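Local coordinates for protein N-isopropylammelide isopropylaminohydrolase (Burkholderia multivorans ATCC 17616, PDB 6NBO) that belongs to the amidohydrolase family, metal-dependent enzymes built on a TIM barrel, and carries zinc ions held by histidine and aspartate side chains, at residues S100-A104 with G105-L109; A114-A118 with G119-I123; R136-H139 with R140-T144; A158-Q161 with S162-K166; A175-A179 with A180-L184. All blocks are in the same frame, centred on the assembly; numbering follows the deposited sequence. Where two conformers were deposited one is given.

Contact 1 (S100-A104 with G105-L109); sequences SGHDA and GAASL
An N-cap opens helix 104-117: Asp103, the residue just before the helix, turns its carboxylate back over the first turn and takes two backbone N-H groups that have no carbonyl partner there. Each oxygen serves one donor. Asp103 OD1 accepts from Gly105 N at 2.8 Å and Asp103 OD2 from Ala106 N at 3.2 Å, both donors standing well above the carboxylate plane, about 70° out of it. Asp103 CG, opposite the backbone N (chi1 174°), lies on the carbonyl side, from which the two oxygens reach the helix start. Two N-H bonds and the helix end would probably favour the charged form, and Arg140 of helix 136-147 touches the same side chain. The main chain adds a weak bond from Ala107 N to Asp103 O, 3.3 Å. From the loop, the His102 ring meets the Ala107 methyl obliquely, NE2 lying 4.0 Å from Ala107 CB, while this nitrogen is hydrogen-bonded to Thr71 O. At the next residue after the cap, Ala104 O faces Ser108, whose OG, also bonded to Thr144 OG1, lies doubtfully close to it; the sound bond is from Ser108 N to Ala104 O, 3.1 Å, from above the carbonyl plane.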
loop_
_atom_site.group_PDB
_atom_site.type_symbol
_atom_site.label_atom_id
_atom_site.label_comp_id
_atom_site.label_asym_id
_atom_site.label_seq_id
_atom_site.Cartn_x
_atom_site.Cartn_y
_atom_site.Cartn_z
ATOM N N SER A 100 11.528 22.490 -12.135
ATOM C CA SER A 100 12.054 22.450 -10.781
ATOM C C SER A 100 13.151 21.395 -10.701
ATOM O O SER A 100 13.418 20.661 -11.658
ATOM C CB SER A 100 10.940 22.166 -9.771
ATOM O OG SER A 100 10.677 20.772 -9.668
ATOM N N GLY A 101 13.797 21.323 -9.543
ATOM C CA GLY A 101 14.791 20.295 -9.317
ATOM C C GLY A 101 14.330 19.286 -8.289
ATOM O O GLY A 101 15.065 18.980 -7.346
ATOM N N HIS A 102 13.113 18.765 -8.453
ATOM C CA HIS A 102 12.561 17.851 -7.459
ATOM C C HIS A 102 13.400 16.581 -7.378
ATOM O O HIS A 102 13.732 15.971 -8.399
ATOM C CB HIS A 102 11.106 17.507 -7.787
ATOM C CG HIS A 102 10.446 16.638 -6.757
ATOM N ND1 HIS A 102 10.502 15.261 -6.796
ATOM C CD2 HIS A 102 9.718 16.950 -5.658
ATOM C CE1 HIS A 102 9.839 14.762 -5.768
ATOM N NE2 HIS A 102 9.352 15.767 -5.063
ATOM N N ASP A 103 13.745 16.193 -6.154
ATOM C CA ASP A 103 14.588 15.031 -5.883
ATOM C C ASP A 103 13.720 13.954 -5.239
ATOM O O ASP A 103 13.404 14.028 -4.048
ATOM C CB ASP A 103 15.761 15.414 -4.982
ATOM C CG ASP A 103 16.585 14.209 -4.540
ATOM O OD1 ASP A 103 16.586 13.176 -5.248
ATOM O OD2 ASP A 103 17.231 14.300 -3.473
ATOM N N ALA A 104 13.346 12.942 -6.027
ATOM C CA ALA A 104 12.602 11.819 -5.469
ATOM C C ALA A 104 13.377 11.093 -4.375
ATOM O O ALA A 104 12.777 10.301 -3.643
ATOM C CB ALA A 104 12.216 10.832 -6.577
ATOM N N GLY A 105 14.680 11.346 -4.243
ATOM C CA GLY A 105 15.493 10.714 -3.223
ATOM C C GLY A 105 15.209 11.211 -1.822
ATOM O O GLY A 105 14.761 10.439 -0.966
ATOM N N ALA A 106 15.469 12.495 -1.561
ATOM C CA ALA A 106 15.231 13.017 -0.220
ATOM C C ALA A 106 13.754 12.979 0.129
ATOM O O ALA A 106 13.397 12.689 1.277
ATOM C CB ALA A 106 15.778 14.440 -0.097
ATOM N N ALA A 107 12.889 13.224 -0.856
ATOM C CA ALA A 107 11.456 13.235 -0.604
ATOM C C ALA A 107 10.958 11.853 -0.208
ATOM O O ALA A 107 10.274 11.704 0.813
ATOM C CB ALA A 107 10.713 13.742 -1.838
ATOM N N SER A 108 11.270 10.832 -1.016
ATOM C CA SER A 108 10.793 9.485 -0.713
ATOM C C SER A 108 11.344 8.995 0.617
ATOM O O SER A 108 10.642 8.312 1.373
ATOM C CB SER A 108 11.161 8.505 -1.832
ATOM O OG SER A 108 12.570 8.410 -2.022
ATOM N N LEU A 109 12.599 9.327 0.921
ATOM C CA LEU A 109 13.187 8.877 2.180
ATOM C C LEU A 109 12.493 9.535 3.364
ATOM O O LEU A 109 12.088 8.857 4.312
ATOM C CB LEU A 109 14.684 9.169 2.200
ATOM C CG LEU A 109 15.451 8.725 3.452
ATOM C CD1 LEU A 109 15.221 7.241 3.746
ATOM C CD2 LEU A 109 16.925 9.009 3.265
#

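Contact 2 (A114-A118 with G119-I123); sequences AFLAA and GTTRI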
loop_
_atom_site.group_PDB
_atom_site.type_symbol
_atom_site.label_atom_id
_atom_site.label_comp_id
_atom_site.label_asym_id
_atom_site.label_seq_id
_atom_site.Cartn_x
_atom_site.Cartn_y
_atom_site.Cartn_z
ATOM N N ALA A 114 8.642 8.971 7.718
ATOM C CA ALA A 114 7.437 9.388 8.435
ATOM C C ALA A 114 6.432 8.243 8.533
ATOM O O ALA A 114 5.752 8.088 9.562
ATOM C CB ALA A 114 6.795 10.599 7.745
ATOM N N PHE A 115 6.295 7.456 7.467
ATOM C CA PHE A 115 5.491 6.239 7.547
ATOM C C PHE A 115 5.970 5.350 8.697
ATOM O O PHE A 115 5.177 4.928 9.548
ATOM C CB PHE A 115 5.562 5.485 6.218
ATOM C CG PHE A 115 4.488 5.884 5.213
ATOM C CD1 PHE A 115 3.162 5.520 5.412
ATOM C CD2 PHE A 115 4.816 6.590 4.063
ATOM C CE1 PHE A 115 2.175 5.850 4.487
ATOM C CE2 PHE A 115 3.822 6.933 3.119
ATOM C CZ PHE A 115 2.507 6.567 3.342
ATOM N N LEU A 116 7.273 5.080 8.745
ATOM C CA LEU A 116 7.835 4.240 9.806
ATOM C C LEU A 116 7.536 4.813 11.189
ATOM O O LEU A 116 7.093 4.087 12.088
ATOM C CB LEU A 116 9.342 4.083 9.606
ATOM C CG LEU A 116 10.050 3.132 10.587
ATOM C CD1 LEU A 116 9.440 1.708 10.528
ATOM C CD2 LEU A 116 11.534 3.094 10.306
ATOM N N ALA A 117 7.747 6.121 11.377
ATOM C CA ALA A 117 7.506 6.720 12.688
ATOM C C ALA A 117 6.047 6.586 13.117
ATOM O O ALA A 117 5.747 6.541 14.319
ATOM C CB ALA A 117 7.918 8.197 12.681
ATOM N N ALA A 118 5.129 6.553 12.157
ATOM C CA ALA A 118 3.708 6.352 12.415
ATOM C C ALA A 118 3.298 4.881 12.337
ATOM O O ALA A 118 2.099 4.587 12.233
ATOM C CB ALA A 118 2.869 7.175 11.424
ATOM N N GLY A 119 4.259 3.948 12.377
ATOM C CA GLY A 119 3.931 2.534 12.520
ATOM C C GLY A 119 3.794 1.727 11.237
ATOM O O GLY A 119 3.447 0.543 11.311
ATOM N N THR A 120 4.060 2.311 10.073
ATOM C CA THR A 120 3.987 1.584 8.805
ATOM C C THR A 120 5.353 0.990 8.484
ATOM O O THR A 120 6.338 1.724 8.374
ATOM C CB THR A 120 3.527 2.509 7.679
ATOM O OG1 THR A 120 2.143 2.835 7.883
ATOM C CG2 THR A 120 3.712 1.829 6.316
ATOM N N THR A 121 5.419 -0.340 8.353
ATOM C CA THR A 121 6.691 -1.022 8.121
ATOM C C THR A 121 6.734 -1.734 6.777
ATOM O O THR A 121 7.736 -2.386 6.454
ATOM C CB THR A 121 6.959 -2.032 9.244
ATOM O OG1 THR A 121 5.890 -2.984 9.280
ATOM C CG2 THR A 121 7.039 -1.313 10.593
ATOM N N ARG A 122 5.661 -1.646 6.001
ATOM C CA ARG A 122 5.571 -2.260 4.686
ATOM C C ARG A 122 4.860 -1.287 3.758
ATOM O O ARG A 122 3.776 -0.798 4.089
ATOM C CB ARG A 122 4.816 -3.583 4.768
ATOM C CG ARG A 122 5.457 -4.550 5.773
ATOM C CD ARG A 122 5.061 -5.938 5.528
ATOM N NE ARG A 122 5.262 -6.803 6.690
ATOM C CZ ARG A 122 5.684 -8.055 6.588
ATOM N NH1 ARG A 122 5.989 -8.537 5.392
ATOM N NH2 ARG A 122 5.808 -8.821 7.664
ATOM N N ILE A 123 5.464 -1.005 2.604
ATOM C CA ILE A 123 4.939 -0.008 1.670
ATOM C C ILE A 123 4.993 -0.566 0.257
ATOM O O ILE A 123 6.045 -1.042 -0.180
ATOM C CB ILE A 123 5.735 1.308 1.726
ATOM C CG1 ILE A 123 5.797 1.875 3.155
ATOM C CG2 ILE A 123 5.170 2.304 0.691
ATOM C CD1 ILE A 123 6.590 3.213 3.253
HETATM O O HOH W 1 1.240 4.718 9.534
#
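A glycine with positive phi, 94°, stops helix 104-117: Gly119 is the C-prime residue of a Schellman motif, and a side chain at these backbone angles would run into the carbonyl oxygen of Ala118. One bond of the motif spans residues 120 to 115, the other 119 to 116. Thr120 N reaches back to Phe115 O at 2.9 Å, and Gly119 N donates to Leu116 O over the same 2.9 Å, so the carbonyls of Phe115 and Leu116 are taken as the chain turns into strand 120-128. Leu116 CA also sends a C-H toward Thr120 O, 3.3 Å away.

Side chains of the helix end meet those of the strand start. Those of Phe115 and Thr120 lie side by side and point the same way, with Phe115 CD1 3.8 Å from Thr120 CB. The delta methyl of Ile123 comes to the root of the same ring, CD1 lying 3.9 Å from Phe115 CB. Leu116 CD1 meets Thr121 CG2 at an oblique angle. The first torsion of Thr120, -70°, places OG1 beside its backbone N, where it donates to a water, and that water in turn donates to Ala118 O, bridging the turn.

Around the contact, Phe115 and Thr120 also touch Met318 of helix 318-328, and Ile123 packs on Glu63 and Thr66. Strand 120-128 runs between strands 56-66 and 153-159, with Thr121 bonded through its backbone to Leu61 and Glu153, while Leu116 and Thr121 lean on Ser390 of strand 387-390.

Contact 3 (R136-H139 with R140-T144); sequences RHLH and RVLDT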
loop_
_atom_site.group_PDB
_atom_site.type_symbol
_atom_site.label_atom_id
_atom_site.label_comp_id
_atom_site.label_asym_id
_atom_site.label_seq_id
_atom_site.Cartn_x
_atom_site.Cartn_y
_atom_site.Cartn_z
ATOM N N ARG A 136 15.311 7.492 -13.696
ATOM C CA ARG A 136 15.855 8.349 -12.644
ATOM C C ARG A 136 15.023 8.273 -11.368
ATOM O O ARG A 136 15.580 8.199 -10.265
ATOM C CB ARG A 136 15.969 9.799 -13.115
ATOM C CG ARG A 136 16.344 10.718 -11.955
ATOM C CD ARG A 136 17.014 11.990 -12.396
ATOM N NE ARG A 136 16.418 12.581 -13.587
ATOM C CZ ARG A 136 15.253 13.223 -13.614
ATOM N NH1 ARG A 136 14.821 13.750 -14.756
ATOM N NH2 ARG A 136 14.517 13.328 -12.513
ATOM N N HIS A 137 13.691 8.316 -11.487
ATOM C CA HIS A 137 12.862 8.212 -10.287
ATOM C C HIS A 137 13.016 6.843 -9.640
ATOM O O HIS A 137 13.080 6.732 -8.410
ATOM C CB HIS A 137 11.388 8.465 -10.616
ATOM C CG HIS A 137 11.134 9.746 -11.352
ATOM N ND1 HIS A 137 11.578 10.971 -10.903
ATOM C CD2 HIS A 137 10.469 9.990 -12.508
ATOM C CE1 HIS A 137 11.203 11.912 -11.752
ATOM N NE2 HIS A 137 10.528 11.343 -12.735
ATOM N N LEU A 138 13.051 5.786 -10.453
ATOM C CA LEU A 138 13.272 4.445 -9.921
ATOM C C LEU A 138 14.572 4.370 -9.127
ATOM O O LEU A 138 14.594 3.858 -8.001
ATOM C CB LEU A 138 13.282 3.431 -11.065
ATOM C CG LEU A 138 13.571 2.004 -10.606
ATOM C CD1 LEU A 138 12.475 1.543 -9.631
ATOM C CD2 LEU A 138 13.681 1.067 -11.816
ATOM N N HIS A 139 15.669 4.870 -9.700
ATOM C CA HIS A 139 16.954 4.808 -9.003
ATOM C C HIS A 139 16.906 5.541 -7.666
ATOM O O HIS A 139 17.501 5.086 -6.683
ATOM C CB HIS A 139 18.072 5.378 -9.884
ATOM C CG HIS A 139 18.455 4.487 -11.030
ATOM N ND1 HIS A 139 18.627 3.126 -10.892
ATOM C CD2 HIS A 139 18.697 4.764 -12.335
ATOM C CE1 HIS A 139 18.946 2.600 -12.063
ATOM N NE2 HIS A 139 18.998 3.573 -12.953
ATOM N N ARG A 140 16.206 6.682 -7.603
ATOM C CA ARG A 140 16.114 7.407 -6.335
ATOM C C ARG A 140 15.328 6.619 -5.291
ATOM O O ARG A 140 15.716 6.572 -4.117
ATOM C CB ARG A 140 15.484 8.785 -6.550
ATOM C CG ARG A 140 16.258 9.709 -7.511
ATOM C CD ARG A 140 17.633 10.119 -6.981
ATOM N NE ARG A 140 18.620 9.041 -7.026
ATOM C CZ ARG A 140 19.394 8.761 -8.072
ATOM N NH1 ARG A 140 20.256 7.750 -8.002
ATOM N NH2 ARG A 140 19.309 9.482 -9.184
ATOM N N VAL A 141 14.217 6.001 -5.694
ATOM C CA VAL A 141 13.455 5.200 -4.741
ATOM C C VAL A 141 14.218 3.936 -4.364
ATOM O O VAL A 141 14.156 3.492 -3.208
ATOM C CB VAL A 141 12.059 4.885 -5.315
ATOM C CG1 VAL A 141 11.280 3.967 -4.365
ATOM C CG2 VAL A 141 11.296 6.192 -5.541
ATOM N N LEU A 142 14.968 3.344 -5.305
ATOM C CA LEU A 142 15.808 2.197 -4.944
ATOM C C LEU A 142 16.857 2.578 -3.904
ATOM O O LEU A 142 17.163 1.782 -3.006
ATOM C CB LEU A 142 16.481 1.603 -6.184
ATOM C CG LEU A 142 15.572 0.883 -7.180
ATOM C CD1 LEU A 142 16.326 0.617 -8.466
ATOM C CD2 LEU A 142 15.018 -0.423 -6.610
ATOM N N ASP A 143 17.444 3.779 -4.023
ATOM C CA ASP A 143 18.357 4.266 -2.989
ATOM C C ASP A 143 17.654 4.338 -1.643
ATOM O O ASP A 143 18.194 3.909 -0.616
ATOM C CB ASP A 143 18.897 5.660 -3.339
ATOM C CG ASP A 143 19.856 5.662 -4.517
ATOM O OD1 ASP A 143 20.387 4.596 -4.886
ATOM O OD2 ASP A 143 20.086 6.763 -5.063
ATOM N N THR A 144 16.457 4.933 -1.628
ATOM C CA THR A 144 15.690 5.023 -0.392
ATOM C C THR A 144 15.422 3.641 0.189
ATOM O O THR A 144 15.583 3.425 1.397
ATOM C CB THR A 144 14.377 5.762 -0.647
ATOM O OG1 THR A 144 14.643 7.159 -0.798
ATOM C CG2 THR A 144 13.406 5.557 0.515
#
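The guanidinium of Arg140 has the CB of His139 over one face, 3.7 Å above the plane and offset toward the rim, and Asp143 OD2 at its edge, in plane. The salt bridge is made there: Arg140 NH1 to Asp143 OD2, 3.1 Å, reaching that oxygen on its syn side, with a weak bond from Arg140 NE beside it. A first torsion of -60°, with CG opposite the carbonyl carbon, puts Arg140 CG 3.2 Å from Arg136 O; bends at chi2 (-66°) and chi3 (73°) then bring the guanidinium over His139 CB. The His139 ring, for its part, meets Leu142 CD1 obliquely.

All this rides on helix 136-147, the crossover helix between strands 120-128 and 153-159 of the barrel, whose regular i to i+4 bonds include Leu142 N to Leu138 O at 2.8 Å. On another side of the helix Leu142 lies across Leu138, its CD1 3.8 Å from Leu138 CG, and both leucines touch Ile156 of strand 153-159. Val141 rests its CG2 3.4 Å from His137 O and packs against Val127 and Ile156. Arg140 also touches Ala104, at the start of helix 104-117.

Contact 4 (A158-Q161 with S162-K166); sequences AFPQ and SGVLK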
loop_
_atom_site.group_PDB
_atom_site.type_symbol
_atom_site.label_atom_id
_atom_site.label_comp_id
_atom_site.label_asym_id
_atom_site.label_seq_id
_atom_site.Cartn_x
_atom_site.Cartn_y
_atom_site.Cartn_z
ATOM N N ALA A 158 6.695 -0.336 -11.250
ATOM C CA ALA A 158 7.181 0.523 -12.337
ATOM C C ALA A 158 5.981 1.062 -13.108
ATOM O O ALA A 158 5.331 0.312 -13.844
ATOM C CB ALA A 158 8.115 -0.266 -13.253
ATOM N N PHE A 159 5.694 2.361 -12.963
ATOM C CA PHE A 159 4.416 2.945 -13.383
ATOM C C PHE A 159 4.590 3.889 -14.574
ATOM O O PHE A 159 5.106 5.006 -14.406
ATOM C CB PHE A 159 3.786 3.686 -12.198
ATOM C CG PHE A 159 2.461 4.349 -12.500
ATOM C CD1 PHE A 159 1.428 3.637 -13.103
ATOM C CD2 PHE A 159 2.239 5.675 -12.144
ATOM C CE1 PHE A 159 0.204 4.241 -13.375
ATOM C CE2 PHE A 159 1.021 6.290 -12.409
ATOM C CZ PHE A 159 0.000 5.566 -13.036
ATOM N N PRO A 160 4.166 3.506 -15.786
ATOM C CA PRO A 160 4.248 4.415 -16.956
ATOM C C PRO A 160 3.108 5.428 -16.903
ATOM O O PRO A 160 2.082 5.318 -17.586
ATOM C CB PRO A 160 4.142 3.448 -18.135
ATOM C CG PRO A 160 3.191 2.355 -17.605
ATOM C CD PRO A 160 3.531 2.212 -16.120
ATOM N N GLN A 161 3.332 6.465 -16.079
ATOM C CA GLN A 161 2.265 7.390 -15.704
ATOM C C GLN A 161 1.611 8.040 -16.918
ATOM O O GLN A 161 0.401 8.285 -16.907
ATOM C CB GLN A 161 2.819 8.455 -14.748
ATOM C CG GLN A 161 1.963 9.714 -14.577
ATOM C CD GLN A 161 0.771 9.513 -13.656
ATOM O OE1 GLN A 161 0.841 9.797 -12.459
ATOM N NE2 GLN A 161 -0.335 9.032 -14.214
ATOM N N SER A 162 2.375 8.309 -17.972
ATOM C CA SER A 162 1.832 8.961 -19.154
ATOM C C SER A 162 1.532 7.990 -20.288
ATOM O O SER A 162 1.296 8.437 -21.414
ATOM C CB SER A 162 2.792 10.048 -19.638
ATOM O OG SER A 162 4.044 9.479 -19.961
ATOM N N GLY A 163 1.538 6.687 -20.024
ATOM C CA GLY A 163 1.149 5.688 -21.000
ATOM C C GLY A 163 2.349 4.969 -21.608
ATOM O O GLY A 163 3.498 5.393 -21.495
ATOM N N VAL A 164 2.057 3.855 -22.281
ATOM C CA VAL A 164 3.070 3.002 -22.904
ATOM C C VAL A 164 3.016 3.074 -24.430
ATOM O O VAL A 164 4.031 3.319 -25.087
ATOM C CB VAL A 164 2.921 1.540 -22.431
ATOM C CG1 VAL A 164 4.033 0.668 -23.037
ATOM C CG2 VAL A 164 2.918 1.469 -20.930
ATOM N N LEU A 165 1.837 2.825 -25.014
ATOM C CA LEU A 165 1.762 2.540 -26.446
ATOM C C LEU A 165 2.168 3.733 -27.298
ATOM O O LEU A 165 2.805 3.567 -28.346
ATOM C CB LEU A 165 0.347 2.093 -26.824
ATOM C CG LEU A 165 -0.132 0.771 -26.239
ATOM C CD1 LEU A 165 -1.500 0.411 -26.862
ATOM C CD2 LEU A 165 0.894 -0.307 -26.519
ATOM N N LYS A 166 1.776 4.935 -26.898
ATOM C CA LYS A 166 1.988 6.109 -27.730
ATOM C C LYS A 166 3.321 6.790 -27.471
ATOM O O LYS A 166 3.589 7.838 -28.056
ATOM C CB LYS A 166 0.858 7.115 -27.516
ATOM C CG LYS A 166 -0.511 6.579 -27.908
ATOM C CD LYS A 166 -1.580 7.649 -27.786
ATOM C CE LYS A 166 -2.486 7.388 -26.600
ATOM N NZ LYS A 166 -3.924 7.369 -27.019
#
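A type I beta turn from Pro160 to Gly163 carries the chain off the end of strand 153-159, a strand of the barrel, into the loop before helix 170-180. Its polar core is one backbone bond: Gly163 N donates to Pro160 O at 2.8 Å and 162°, standing above the carbonyl plane. An inverse gamma turn centred on Pro160 overlaps its start, closed by a weak bond from Gln161 N to Phe159 O, 2.8 Å. Gly163 itself has a phi of 103°, where a side chain would be jammed against the carbonyl oxygen of Ser162. Beyond the turn, Val164 N is hydrogen-bonded to Glu194 OE2.

Among the side chains, Gln161 looks outside the turn. In the conformer given, a bend at chi2, 78°, helps carry its amide away, OE1 is hydrogen-bonded to Lys70 NZ, and the side chain comes within about 7 Å of a bound zinc ion. Phe159 stacks on His218, one of the zinc ligands, and has Gln161 CA over one ring face, 3.7 Å above the plane. The turn thus borders the metal site.

Apolar packing joins the start of the turn to the residue after it. Both Pro160 and Val164 touch Leu174 of helix 170-180. The proline ring and the valine cross, and their carbons press together tightly: Pro160 CG to Val164 CG2 measures 3.5 Å.

Contact 5 (A175-A179 with A180-L184); sequences ADALA and AGADL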
loop_
_atom_site.group_PDB
_atom_site.type_symbol
_atom_site.label_atom_id
_atom_site.label_comp_id
_atom_site.label_asym_id
_atom_site.label_seq_id
_atom_site.Cartn_x
_atom_site.Cartn_y
_atom_site.Cartn_z
ATOM N N ALA A 175 10.744 -2.795 -19.108
ATOM C CA ALA A 175 11.539 -4.007 -18.939
ATOM C C ALA A 175 12.828 -3.704 -18.188
ATOM O O ALA A 175 13.220 -4.442 -17.274
ATOM C CB ALA A 175 11.839 -4.631 -20.303
ATOM N N ASP A 176 13.514 -2.623 -18.571
ATOM C CA ASP A 176 14.718 -2.209 -17.852
ATOM C C ASP A 176 14.421 -1.939 -16.384
ATOM O O ASP A 176 15.251 -2.224 -15.515
ATOM C CB ASP A 176 15.321 -0.957 -18.489
ATOM C CG ASP A 176 15.888 -1.222 -19.858
ATOM O OD1 ASP A 176 16.011 -2.410 -20.232
ATOM O OD2 ASP A 176 16.205 -0.242 -20.559
ATOM N N ALA A 177 13.243 -1.378 -16.088
ATOM C CA ALA A 177 12.899 -1.079 -14.702
ATOM C C ALA A 177 12.780 -2.359 -13.887
ATOM O O ALA A 177 13.275 -2.439 -12.757
ATOM C CB ALA A 177 11.589 -0.285 -14.641
ATOM N N LEU A 178 12.090 -3.364 -14.431
ATOM C CA LEU A 178 12.003 -4.648 -13.739
ATOM C C LEU A 178 13.386 -5.250 -13.538
ATOM O O LEU A 178 13.713 -5.726 -12.444
ATOM C CB LEU A 178 11.110 -5.609 -14.522
ATOM C CG LEU A 178 9.676 -5.136 -14.742
ATOM C CD1 LEU A 178 8.886 -6.188 -15.506
ATOM C CD2 LEU A 178 8.997 -4.806 -13.424
ATOM N N ALA A 179 14.220 -5.219 -14.576
ATOM C CA ALA A 179 15.577 -5.736 -14.441
ATOM C C ALA A 179 16.364 -4.979 -13.382
ATOM O O ALA A 179 17.225 -5.563 -12.715
ATOM C CB ALA A 179 16.302 -5.662 -15.781
ATOM N N ALA A 180 16.092 -3.690 -13.214
ATOM C CA ALA A 180 16.877 -2.881 -12.289
ATOM C C ALA A 180 16.403 -2.991 -10.850
ATOM O O ALA A 180 17.081 -2.476 -9.958
ATOM C CB ALA A 180 16.845 -1.409 -12.710
ATOM N N GLY A 181 15.257 -3.615 -10.594
ATOM C CA GLY A 181 14.853 -3.777 -9.216
ATOM C C GLY A 181 13.400 -3.481 -8.916
ATOM O O GLY A 181 12.940 -3.764 -7.807
ATOM N N ALA A 182 12.660 -2.908 -9.867
ATOM C CA ALA A 182 11.225 -2.781 -9.663
ATOM C C ALA A 182 10.630 -4.176 -9.509
ATOM O O ALA A 182 11.018 -5.114 -10.211
ATOM C CB ALA A 182 10.562 -2.032 -10.825
ATOM N N ASP A 183 9.709 -4.320 -8.554
ATOM C CA ASP A 183 9.148 -5.636 -8.258
ATOM C C ASP A 183 7.988 -5.988 -9.177
ATOM O O ASP A 183 7.824 -7.157 -9.554
ATOM C CB ASP A 183 8.685 -5.677 -6.812
ATOM C CG ASP A 183 9.794 -5.326 -5.882
ATOM O OD1 ASP A 183 10.749 -6.105 -5.835
ATOM O OD2 ASP A 183 9.758 -4.232 -5.297
ATOM N N LEU A 184 7.176 -5.000 -9.522
ATOM C CA LEU A 184 5.902 -5.223 -10.192
ATOM C C LEU A 184 5.796 -4.284 -11.377
ATOM O O LEU A 184 6.397 -3.206 -11.387
ATOM C CB LEU A 184 4.714 -4.968 -9.241
ATOM C CG LEU A 184 4.629 -5.911 -8.040
ATOM C CD1 LEU A 184 3.719 -5.331 -6.982
ATOM C CD2 LEU A 184 4.117 -7.264 -8.487
#
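Ala177 O collects several N-H groups at the end of helix 170-180. A sound bond comes from Ala182 N, at 3.0 Å and 153°, and weak ones are added by Ala180 N and Gly181 N. Gly181 N makes its sounder bond to Leu178 O, 3.2 Å, arriving from above the carbonyl plane. Together, Ala182 N to Ala177 O and Gly181 N to Leu178 O form a Schellman motif. Gly181, with phi at 136°, turns the chain where a side chain would be pressed against the carbonyl oxygen of Ala180. Just before the glycine, Ala180 N bonds to Asp176 O at 2.9 Å.

Apolar contacts follow the folded-back chain. The Ala182 methyl comes down on the last turn, its CB 3.4 Å from Ala177 O and 4.3 Å from Ala177 CB. Leu178 reaches along the returning chain with one branch: its CD2 lies 4.1 Å from Ala182 CB and 3.7 Å from Leu184 O. The Leu178 side chain also touches Ile207 and Tyr211 of helix 197-211.

Arg145 and Arg213 hold the outside of the turn, the first through Asp183 and Gly181 O, the second through Leu178 O. With the carbonyls of Asp176, Ala177 and Leu178 taken by the returning N-H groups, and Leu178 O by Arg213 as well, the negative end of the helix is probably well compensated, and the chain enters strand 184-188 directly beside strand 153-159.

In the fold
The contacts come in series along the chain, contact 1 first and contact 5 last, on successive beta-alpha elements of the TIM barrel wall around the zinc site. Contacts 1 and 2 mark the start and the end of helix 104-117, their centres about 18 Å apart. Contact 3, on helix 136-147, lies about 9 Å between centres from contact 1, joined by Ser108 OG and Thr144 OG1 at 2.7 Å, and about 12 Å from contact 5, where leucines meet the end of helix 170-180. Contacts 4 and 5, about 14 Å apart, reach adjacent strands 153-159 and 184-188, Ala158 N to Leu184 O being a probable hydrogen bond of 2.9 Å. Contact 4 lies nearest the zinc site, across the chain's centre from contact 2.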